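Long-range contacts in Lin0012 protein (Listeria innocua, PDB 3K17), which probably phosphorylates phosphomevalonate at the expense of ATP, as a GHMP-family kinase in the mevalonate route to isopentenyl diphosphate: residues Ala121-Asn129 with Gly162-Gly170; Leu142-Leu150 with Leu192-Leu203. All coordinates share one frame; numbering follows the deposited sequence.

Contact 1: Ala121-Asn129 with Gly162-Gly170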
loop_
_atom_site.group_PDB
_atom_site.type_symbol
_atom_site.label_atom_id
_atom_site.label_comp_id
_atom_site.label_asym_id
_atom_site.label_seq_id
_atom_site.Cartn_x
_atom_site.Cartn_y
_atom_site.Cartn_z
ATOM N N ALA A 121 -2.923 -30.017 12.887
ATOM C CA ALA A 121 -2.158 -31.201 12.507
ATOM C C ALA A 121 -3.085 -32.253 11.893
ATOM O O ALA A 121 -2.789 -32.821 10.842
ATOM C CB ALA A 121 -1.458 -31.775 13.724
ATOM N N ALA A 122 -4.218 -32.500 12.546
ATOM C CA ALA A 122 -5.156 -33.507 12.059
ATOM C C ALA A 122 -5.665 -33.199 10.658
ATOM O O ALA A 122 -5.809 -34.098 9.819
ATOM C CB ALA A 122 -6.321 -33.647 13.026
ATOM N N ALA A 123 -5.936 -31.926 10.395
ATOM C CA ALA A 123 -6.421 -31.529 9.080
ATOM C C ALA A 123 -5.321 -31.754 8.047
ATOM O O ALA A 123 -5.564 -32.271 6.951
ATOM C CB ALA A 123 -6.842 -30.049 9.100
ATOM N N THR A 124 -4.107 -31.348 8.395
ATOM C CA THR A 124 -2.972 -31.521 7.502
ATOM C C THR A 124 -2.800 -33.013 7.151
ATOM O O THR A 124 -2.668 -33.387 5.982
ATOM C CB THR A 124 -1.683 -31.006 8.163
ATOM O OG1 THR A 124 -1.823 -29.610 8.449
ATOM C CG2 THR A 124 -0.488 -31.201 7.240
ATOM N N VAL A 125 -2.807 -33.855 8.173
ATOM C CA VAL A 125 -2.645 -35.300 7.984
ATOM C C VAL A 125 -3.787 -35.897 7.159
ATOM O O VAL A 125 -3.565 -36.812 6.366
ATOM C CB VAL A 125 -2.536 -36.024 9.359
ATOM C CG1 VAL A 125 -2.631 -37.544 9.193
ATOM C CG2 VAL A 125 -1.199 -35.666 10.014
ATOM N N ALA A 126 -5.002 -35.375 7.326
ATOM C CA ALA A 126 -6.147 -35.870 6.574
ATOM C C ALA A 126 -5.961 -35.584 5.080
ATOM O O ALA A 126 -6.233 -36.444 4.231
ATOM C CB ALA A 126 -7.447 -35.225 7.085
ATOM N N VAL A 127 -5.493 -34.380 4.759
ATOM C CA VAL A 127 -5.268 -34.017 3.369
ATOM C C VAL A 127 -4.177 -34.903 2.748
ATOM O O VAL A 127 -4.360 -35.455 1.656
ATOM C CB VAL A 127 -4.856 -32.524 3.244
ATOM C CG1 VAL A 127 -4.342 -32.224 1.828
ATOM C CG2 VAL A 127 -6.065 -31.628 3.574
ATOM N N ILE A 128 -3.053 -35.048 3.443
ATOM C CA ILE A 128 -1.958 -35.856 2.909
ATOM C C ILE A 128 -2.419 -37.298 2.695
ATOM O O ILE A 128 -2.191 -37.876 1.631
ATOM C CB ILE A 128 -0.724 -35.831 3.846
ATOM C CG1 ILE A 128 -0.169 -34.397 3.945
ATOM C CG2 ILE A 128 0.354 -36.814 3.336
ATOM C CD1 ILE A 128 0.231 -33.774 2.617
ATOM N N ASN A 129 -3.073 -37.877 3.698
ATOM C CA ASN A 129 -3.552 -39.247 3.567
ATOM C C ASN A 129 -4.566 -39.408 2.456
ATOM O O ASN A 129 -4.508 -40.381 1.701
ATOM C CB ASN A 129 -4.154 -39.753 4.870
ATOM C CG ASN A 129 -3.135 -40.458 5.731
ATOM O OD1 ASN A 129 -2.165 -41.004 5.222
ATOM N ND2 ASN A 129 -3.357 -40.467 7.034
ATOM N N GLY A 162 5.194 -33.168 16.624
ATOM C CA GLY A 162 4.858 -34.380 17.358
ATOM C C GLY A 162 3.359 -34.602 17.198
ATOM O O GLY A 162 2.878 -35.740 17.203
ATOM N N ASP A 163 2.614 -33.503 17.047
ATOM C CA ASP A 163 1.175 -33.593 16.857
ATOM C C ASP A 163 0.900 -34.233 15.503
ATOM O O ASP A 163 0.003 -35.057 15.374
ATOM C CB ASP A 163 0.502 -32.210 16.958
ATOM C CG ASP A 163 1.190 -31.139 16.121
ATOM O OD1 ASP A 163 2.225 -31.410 15.471
ATOM O OD2 ASP A 163 0.677 -30.002 16.121
ATOM N N ILE A 164 1.679 -33.851 14.498
ATOM C CA ILE A 164 1.539 -34.426 13.169
ATOM C C ILE A 164 1.782 -35.945 13.263
ATOM O O ILE A 164 1.045 -36.741 12.681
ATOM C CB ILE A 164 2.580 -33.810 12.190
ATOM C CG1 ILE A 164 2.197 -32.364 11.846
ATOM C CG2 ILE A 164 2.687 -34.647 10.937
ATOM C CD1 ILE A 164 0.886 -32.221 11.101
ATOM N N ALA A 165 2.813 -36.337 14.010
ATOM C CA ALA A 165 3.164 -37.754 14.154
ATOM C C ALA A 165 2.036 -38.569 14.777
ATOM O O ALA A 165 1.669 -39.637 14.275
ATOM C CB ALA A 165 4.432 -37.894 15.000
ATOM N N SER A 166 1.490 -38.052 15.873
ATOM C CA SER A 166 0.421 -38.727 16.582
ATOM C C SER A 166 -0.825 -38.895 15.724
ATOM O O SER A 166 -1.428 -39.966 15.718
ATOM C CB SER A 166 0.090 -37.962 17.867
ATOM O OG SER A 166 -0.990 -38.570 18.548
ATOM N N CYS A 167 -1.217 -37.842 15.000
ATOM C CA CYS A 167 -2.401 -37.915 14.139
ATOM C C CYS A 167 -2.194 -38.910 12.990
ATOM O O CYS A 167 -3.110 -39.638 12.608
ATOM C CB CYS A 167 -2.726 -36.530 13.567
ATOM S SG CYS A 167 -3.213 -35.338 14.845
HETATM N N MSE A 168 -0.980 -38.938 12.457
HETATM C CA MSE A 168 -0.635 -39.831 11.349
HETATM C C MSE A 168 -0.548 -41.311 11.760
HETATM O O MSE A 168 -1.104 -42.181 11.090
HETATM C CB MSE A 168 0.701 -39.384 10.750
HETATM C CG MSE A 168 1.255 -40.265 9.642
HETATM SE SE MSE A 168 0.217 -40.142 8.025
HETATM C CE MSE A 168 0.882 -38.413 7.403
ATOM N N TYR A 169 0.138 -41.576 12.868
ATOM C CA TYR A 169 0.357 -42.942 13.354
ATOM C C TYR A 169 -0.737 -43.554 14.218
ATOM O O TYR A 169 -0.882 -44.776 14.256
ATOM C CB TYR A 169 1.688 -43.015 14.120
ATOM C CG TYR A 169 2.903 -42.989 13.227
ATOM C CD1 TYR A 169 3.169 -41.891 12.411
ATOM C CD2 TYR A 169 3.758 -44.088 13.153
ATOM C CE1 TYR A 169 4.250 -41.891 11.535
ATOM C CE2 TYR A 169 4.843 -44.098 12.284
ATOM C CZ TYR A 169 5.082 -43.003 11.477
ATOM O OH TYR A 169 6.136 -43.024 10.592
ATOM N N GLY A 170 -1.514 -42.720 14.904
ATOM C CA GLY A 170 -2.552 -43.251 15.772
ATOM C C GLY A 170 -1.920 -43.908 16.994
ATOM O O GLY A 170 -0.705 -43.833 17.193
HETATM O O HOH W 1 -2.208 -29.003 15.659
HETATM O O HOH W 2 -1.940 -42.759 8.472
#
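In the N-terminal domain of this GHMP-type kinase, helices 119-135 and 162-169 pack where two alanines face larger side chains: Ala121 meets Ile164 and Ala122 meets Cys167. The short segments run in the same general sense at 51°, with axes 8.6 Å apart. Ile164 brings its CD1 end against the backbone of Ala121, 3.5 Å from Ala121 CA. The Ala121 methyl touches both that end and the carboxylate carbon of Asp163. Cys167 SG rests beside Ala122, 4.0 Å from Ala122 CB. Val125 sets its two branches against neighbouring residues of the facing helix: CG1, anti to the backbone N (chi1 169°), reaches Met168 CA at 3.7 Å, while CG2 touches Ile164 O and Cys167 CB. Ile11 of strand 7-18 touches both Cys167 and Asn129, where the pair lies on the sheet. At the two ends polar groups are joined through water. One water accepts from Ala121 N and donates to Asp163 OD2. The other links Asn129 ND2 with Met168 O, while Asn129 OD1 is hydrogen-bonded to Lys144 NZ of helix 141-156. The selenium of Met168, a selenomethionine, lies beside the same amide, 3.7 Å from Asn129 ND2 and 3.8 Å from Asn129 OD1.

Contact 2: Leu142-Leu150 with Leu192-Leu203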
loop_
_atom_site.group_PDB
_atom_site.type_symbol
_atom_site.label_atom_id
_atom_site.label_comp_id
_atom_site.label_asym_id
_atom_site.label_seq_id
_atom_site.Cartn_x
_atom_site.Cartn_y
_atom_site.Cartn_z
ATOM N N LEU A 142 6.066 -43.073 6.648
ATOM C CA LEU A 142 7.109 -42.139 7.052
ATOM C C LEU A 142 7.253 -40.998 6.048
ATOM O O LEU A 142 7.517 -39.861 6.432
ATOM C CB LEU A 142 8.447 -42.860 7.213
ATOM C CG LEU A 142 9.654 -41.961 7.477
ATOM C CD1 LEU A 142 9.409 -41.110 8.724
ATOM C CD2 LEU A 142 10.906 -42.827 7.645
ATOM N N LYS A 143 7.096 -41.297 4.765
ATOM C CA LYS A 143 7.195 -40.252 3.758
ATOM C C LYS A 143 5.987 -39.316 3.911
ATOM O O LYS A 143 6.115 -38.103 3.755
ATOM C CB LYS A 143 7.242 -40.849 2.347
ATOM C CG LYS A 143 8.537 -41.593 2.026
ATOM C CD LYS A 143 8.551 -42.092 0.577
ATOM C CE LYS A 143 9.767 -42.973 0.270
ATOM N NZ LYS A 143 11.055 -42.223 0.263
ATOM N N LYS A 144 4.824 -39.876 4.226
ATOM C CA LYS A 144 3.630 -39.057 4.420
ATOM C C LYS A 144 3.828 -38.153 5.638
ATOM O O LYS A 144 3.410 -36.995 5.640
ATOM C CB LYS A 144 2.392 -39.943 4.584
ATOM C CG LYS A 144 2.092 -40.760 3.331
ATOM C CD LYS A 144 0.706 -41.386 3.330
ATOM C CE LYS A 144 0.587 -42.513 4.345
ATOM N NZ LYS A 144 -0.766 -43.129 4.299
ATOM N N PHE A 145 4.485 -38.668 6.672
ATOM C CA PHE A 145 4.729 -37.847 7.845
ATOM C C PHE A 145 5.583 -36.652 7.437
ATOM O O PHE A 145 5.333 -35.530 7.866
ATOM C CB PHE A 145 5.479 -38.618 8.933
ATOM C CG PHE A 145 6.086 -37.727 9.971
ATOM C CD1 PHE A 145 5.297 -37.157 10.970
ATOM C CD2 PHE A 145 7.438 -37.395 9.912
ATOM C CE1 PHE A 145 5.846 -36.269 11.891
ATOM C CE2 PHE A 145 7.994 -36.505 10.834
ATOM C CZ PHE A 145 7.191 -35.942 11.825
ATOM N N LYS A 146 6.602 -36.907 6.618
ATOM C CA LYS A 146 7.502 -35.853 6.162
ATOM C C LYS A 146 6.763 -34.768 5.372
ATOM O O LYS A 146 7.035 -33.587 5.538
ATOM C CB LYS A 146 8.623 -36.442 5.295
ATOM C CG LYS A 146 9.623 -37.322 6.040
ATOM C CD LYS A 146 10.688 -37.821 5.074
ATOM C CE LYS A 146 11.694 -38.744 5.745
ATOM N NZ LYS A 146 12.709 -39.226 4.758
ATOM N N LEU A 147 5.853 -35.171 4.494
ATOM C CA LEU A 147 5.086 -34.196 3.724
ATOM C C LEU A 147 4.247 -33.363 4.698
ATOM O O LEU A 147 4.259 -32.138 4.650
ATOM C CB LEU A 147 4.167 -34.906 2.728
ATOM C CG LEU A 147 4.831 -35.634 1.555
ATOM C CD1 LEU A 147 3.791 -36.467 0.818
ATOM C CD2 LEU A 147 5.484 -34.621 0.612
ATOM N N ALA A 148 3.537 -34.044 5.594
ATOM C CA ALA A 148 2.685 -33.385 6.574
ATOM C C ALA A 148 3.473 -32.488 7.525
ATOM O O ALA A 148 3.012 -31.395 7.893
ATOM C CB ALA A 148 1.899 -34.432 7.365
ATOM N N ALA A 149 4.657 -32.944 7.925
ATOM C CA ALA A 149 5.506 -32.182 8.834
ATOM C C ALA A 149 6.065 -30.911 8.185
ATOM O O ALA A 149 6.073 -29.843 8.808
ATOM C CB ALA A 149 6.654 -33.056 9.340
ATOM N N LEU A 150 6.548 -31.028 6.950
ATOM C CA LEU A 150 7.079 -29.865 6.239
ATOM C C LEU A 150 5.957 -28.850 6.060
ATOM O O LEU A 150 6.144 -27.660 6.280
ATOM C CB LEU A 150 7.608 -30.256 4.857
ATOM C CG LEU A 150 8.933 -31.019 4.778
ATOM C CD1 LEU A 150 9.268 -31.339 3.326
ATOM C CD2 LEU A 150 10.035 -30.172 5.398
ATOM N N LEU A 192 11.902 -31.092 -2.796
ATOM C CA LEU A 192 11.010 -31.862 -1.953
ATOM C C LEU A 192 11.329 -33.353 -2.152
ATOM O O LEU A 192 11.281 -34.147 -1.208
ATOM C CB LEU A 192 9.561 -31.573 -2.350
ATOM C CG LEU A 192 8.475 -32.316 -1.578
ATOM C CD1 LEU A 192 8.567 -31.956 -0.107
ATOM C CD2 LEU A 192 7.111 -31.959 -2.148
ATOM N N GLU A 193 11.669 -33.725 -3.383
ATOM C CA GLU A 193 11.991 -35.118 -3.692
ATOM C C GLU A 193 13.203 -35.581 -2.895
ATOM O O GLU A 193 13.267 -36.729 -2.462
ATOM C CB GLU A 193 12.265 -35.293 -5.189
ATOM C CG GLU A 193 12.573 -36.737 -5.579
ATOM C CD GLU A 193 12.808 -36.912 -7.073
ATOM O OE1 GLU A 193 13.596 -36.126 -7.640
ATOM O OE2 GLU A 193 12.209 -37.837 -7.673
ATOM N N TRP A 194 14.157 -34.679 -2.701
ATOM C CA TRP A 194 15.361 -34.988 -1.944
ATOM C C TRP A 194 15.005 -35.200 -0.474
ATOM O O TRP A 194 15.566 -36.069 0.196
ATOM C CB TRP A 194 16.371 -33.841 -2.066
ATOM C CG TRP A 194 17.653 -34.088 -1.336
ATOM C CD1 TRP A 194 18.769 -34.715 -1.816
ATOM C CD2 TRP A 194 17.929 -33.770 0.030
ATOM N NE1 TRP A 194 19.726 -34.809 -0.828
ATOM C CE2 TRP A 194 19.234 -34.236 0.315
ATOM C CE3 TRP A 194 17.199 -33.135 1.046
ATOM C CZ2 TRP A 194 19.823 -34.087 1.573
ATOM C CZ3 TRP A 194 17.786 -32.989 2.300
ATOM C CH2 TRP A 194 19.086 -33.463 2.550
ATOM N N PHE A 195 14.072 -34.396 0.025
ATOM C CA PHE A 195 13.641 -34.497 1.418
ATOM C C PHE A 195 12.961 -35.830 1.702
ATOM O O PHE A 195 13.117 -36.393 2.785
ATOM C CB PHE A 195 12.665 -33.358 1.757
ATOM C CG PHE A 195 13.329 -32.113 2.282
ATOM C CD1 PHE A 195 13.980 -32.127 3.513
ATOM C CD2 PHE A 195 13.262 -30.917 1.571
ATOM C CE1 PHE A 195 14.551 -30.968 4.037
ATOM C CE2 PHE A 195 13.831 -29.743 2.083
ATOM C CZ PHE A 195 14.475 -29.765 3.319
HETATM N N MSE A 196 12.202 -36.325 0.724
HETATM C CA MSE A 196 11.471 -37.581 0.867
HETATM C C MSE A 196 12.378 -38.803 0.897
HETATM O O MSE A 196 12.088 -39.782 1.581
HETATM C CB MSE A 196 10.463 -37.746 -0.276
HETATM C CG MSE A 196 9.325 -36.734 -0.282
HETATM SE SE MSE A 196 8.314 -36.717 1.381
HETATM C CE MSE A 196 9.182 -35.204 2.215
ATOM N N LYS A 197 13.468 -38.745 0.146
ATOM C CA LYS A 197 14.400 -39.863 0.075
ATOM C C LYS A 197 15.505 -39.802 1.115
ATOM O O LYS A 197 16.111 -40.819 1.442
ATOM C CB LYS A 197 15.018 -39.935 -1.322
ATOM C CG LYS A 197 14.005 -40.265 -2.400
ATOM C CD LYS A 197 14.647 -40.419 -3.766
ATOM C CE LYS A 197 13.604 -40.840 -4.793
ATOM N NZ LYS A 197 14.187 -41.029 -6.147
ATOM N N GLU A 198 15.768 -38.614 1.639
ATOM C CA GLU A 198 16.822 -38.465 2.628
ATOM C C GLU A 198 16.345 -38.738 4.056
ATOM O O GLU A 198 15.326 -38.204 4.502
ATOM C CB GLU A 198 17.404 -37.051 2.551
ATOM C CG GLU A 198 18.709 -36.851 3.309
ATOM C CD GLU A 198 19.898 -37.489 2.607
ATOM O OE1 GLU A 198 19.714 -38.037 1.498
ATOM O OE2 GLU A 198 21.017 -37.431 3.164
ATOM N N PRO A 199 17.063 -39.602 4.787
ATOM C CA PRO A 199 16.621 -39.855 6.162
ATOM C C PRO A 199 16.845 -38.577 6.979
ATOM O O PRO A 199 17.888 -37.932 6.864
ATOM C CB PRO A 199 17.516 -41.017 6.610
ATOM C CG PRO A 199 18.753 -40.859 5.761
ATOM C CD PRO A 199 18.182 -40.488 4.413
ATOM N N TRP A 200 15.860 -38.197 7.780
ATOM C CA TRP A 200 15.982 -36.987 8.586
ATOM C C TRP A 200 16.700 -37.263 9.899
ATOM O O TRP A 200 16.251 -38.078 10.695
ATOM C CB TRP A 200 14.593 -36.415 8.881
ATOM C CG TRP A 200 13.902 -35.834 7.683
ATOM C CD1 TRP A 200 14.277 -35.953 6.370
ATOM C CD2 TRP A 200 12.702 -35.058 7.689
ATOM N NE1 TRP A 200 13.379 -35.296 5.560
ATOM C CE2 TRP A 200 12.402 -34.739 6.345
ATOM C CE3 TRP A 200 11.845 -34.601 8.704
ATOM C CZ2 TRP A 200 11.281 -33.982 5.985
ATOM C CZ3 TRP A 200 10.726 -33.848 8.346
ATOM C CH2 TRP A 200 10.457 -33.547 6.998
ATOM N N PRO A 201 17.820 -36.573 10.152
ATOM C CA PRO A 201 18.517 -36.832 11.413
ATOM C C PRO A 201 17.681 -36.636 12.673
ATOM O O PRO A 201 16.850 -35.724 12.754
ATOM C CB PRO A 201 19.727 -35.889 11.354
ATOM C CG PRO A 201 19.375 -34.887 10.283
ATOM C CD PRO A 201 18.608 -35.680 9.285
HETATM N N MSE A 202 17.911 -37.528 13.636
HETATM C CA MSE A 202 17.254 -37.524 14.941
HETATM C C MSE A 202 15.799 -37.953 14.992
HETATM O O MSE A 202 15.284 -38.284 16.060
HETATM C CB MSE A 202 17.382 -36.148 15.572
HETATM C CG MSE A 202 18.801 -35.789 15.911
HETATM SE SE MSE A 202 18.936 -33.982 16.503
HETATM C CE MSE A 202 20.580 -33.509 15.599
ATOM N N LEU A 203 15.136 -37.955 13.844
ATOM C CA LEU A 203 13.734 -38.327 13.799
ATOM C C LEU A 203 13.474 -39.780 14.176
ATOM O O LEU A 203 14.121 -40.690 13.670
ATOM C CB LEU A 203 13.168 -38.081 12.401
ATOM C CG LEU A 203 11.709 -38.497 12.218
ATOM C CD1 LEU A 203 10.817 -37.583 13.051
ATOM C CD2 LEU A 203 11.327 -38.427 10.737
HETATM O O HOH W 3 11.343 -41.625 3.922
#
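The indole of Trp200 carries the aliphatic chain of Lys146 over one face and meets Leu150 at its edge. Lys146 CG stands above the six-membered ring in a CH-pi contact, 3.8 Å from the ring centroid and 15° off its normal. Leu150 CG lies near the ring plane, 3.7 Å from Trp200 CH2. The extended lysine chain carries NZ past the five-membered ring, where its cation-pi contact is off-centre, to the backbone that leaves helix 192-197. There Lys146 NZ donates to Glu198 O at 2.8 Å, from above the carbonyl plane, and weakly to the carbonyls of Phe195 and Met196; a water also bridges NZ to Met196 O. Lys143, bent at its last torsion (chi4 -69°), donates from NZ to Met196 O at 3.0 Å, also from above the carbonyl plane. The buried ammonium of Lys146 thus gathers carbonyls at the helix C-terminus, whose dipole probably favours its charge. Trp200 NE1 donates to Phe195 O at 3.0 Å, tying the indole to the same helix end. The selenomethionine Met196 is a knob among Lys143, Lys146, Leu147 and Leu150, its SE 3.6 Å from Leu147 CD2. Farther along, Leu203 CD1 approaches Phe145 CE2 at 3.7 Å. Helix 141-156 is thereby held to helix 192-197 and the following loop. Phe88 of helix 76-91 touches Met196 and Leu192, Trp182 of helix 180-187 meets the Trp200 ring, and Phe145 packs on helix 162-169.

Helix 141-156 joins the two contacts: it supplies one side of contact 2, and its other side packs on both helices of contact 1. Thr124 CG2 lies 3.6 Å from Ala148 O, and Ile164 CG2 lies 3.6 Å from Phe145 CD1. Contact 1 is the more central, about 7 Å from the chain centre to its own centre, against about 17 Å for contact 2. Its small and branched side chains bring helices close beside the sheet, with water joining polar groups at the ends. Contact 2, buried in the middle but with exposed residues at its margin, adds to its apolar packing long lysines, an indole and backbone carbonyls to hold a helix end and loop.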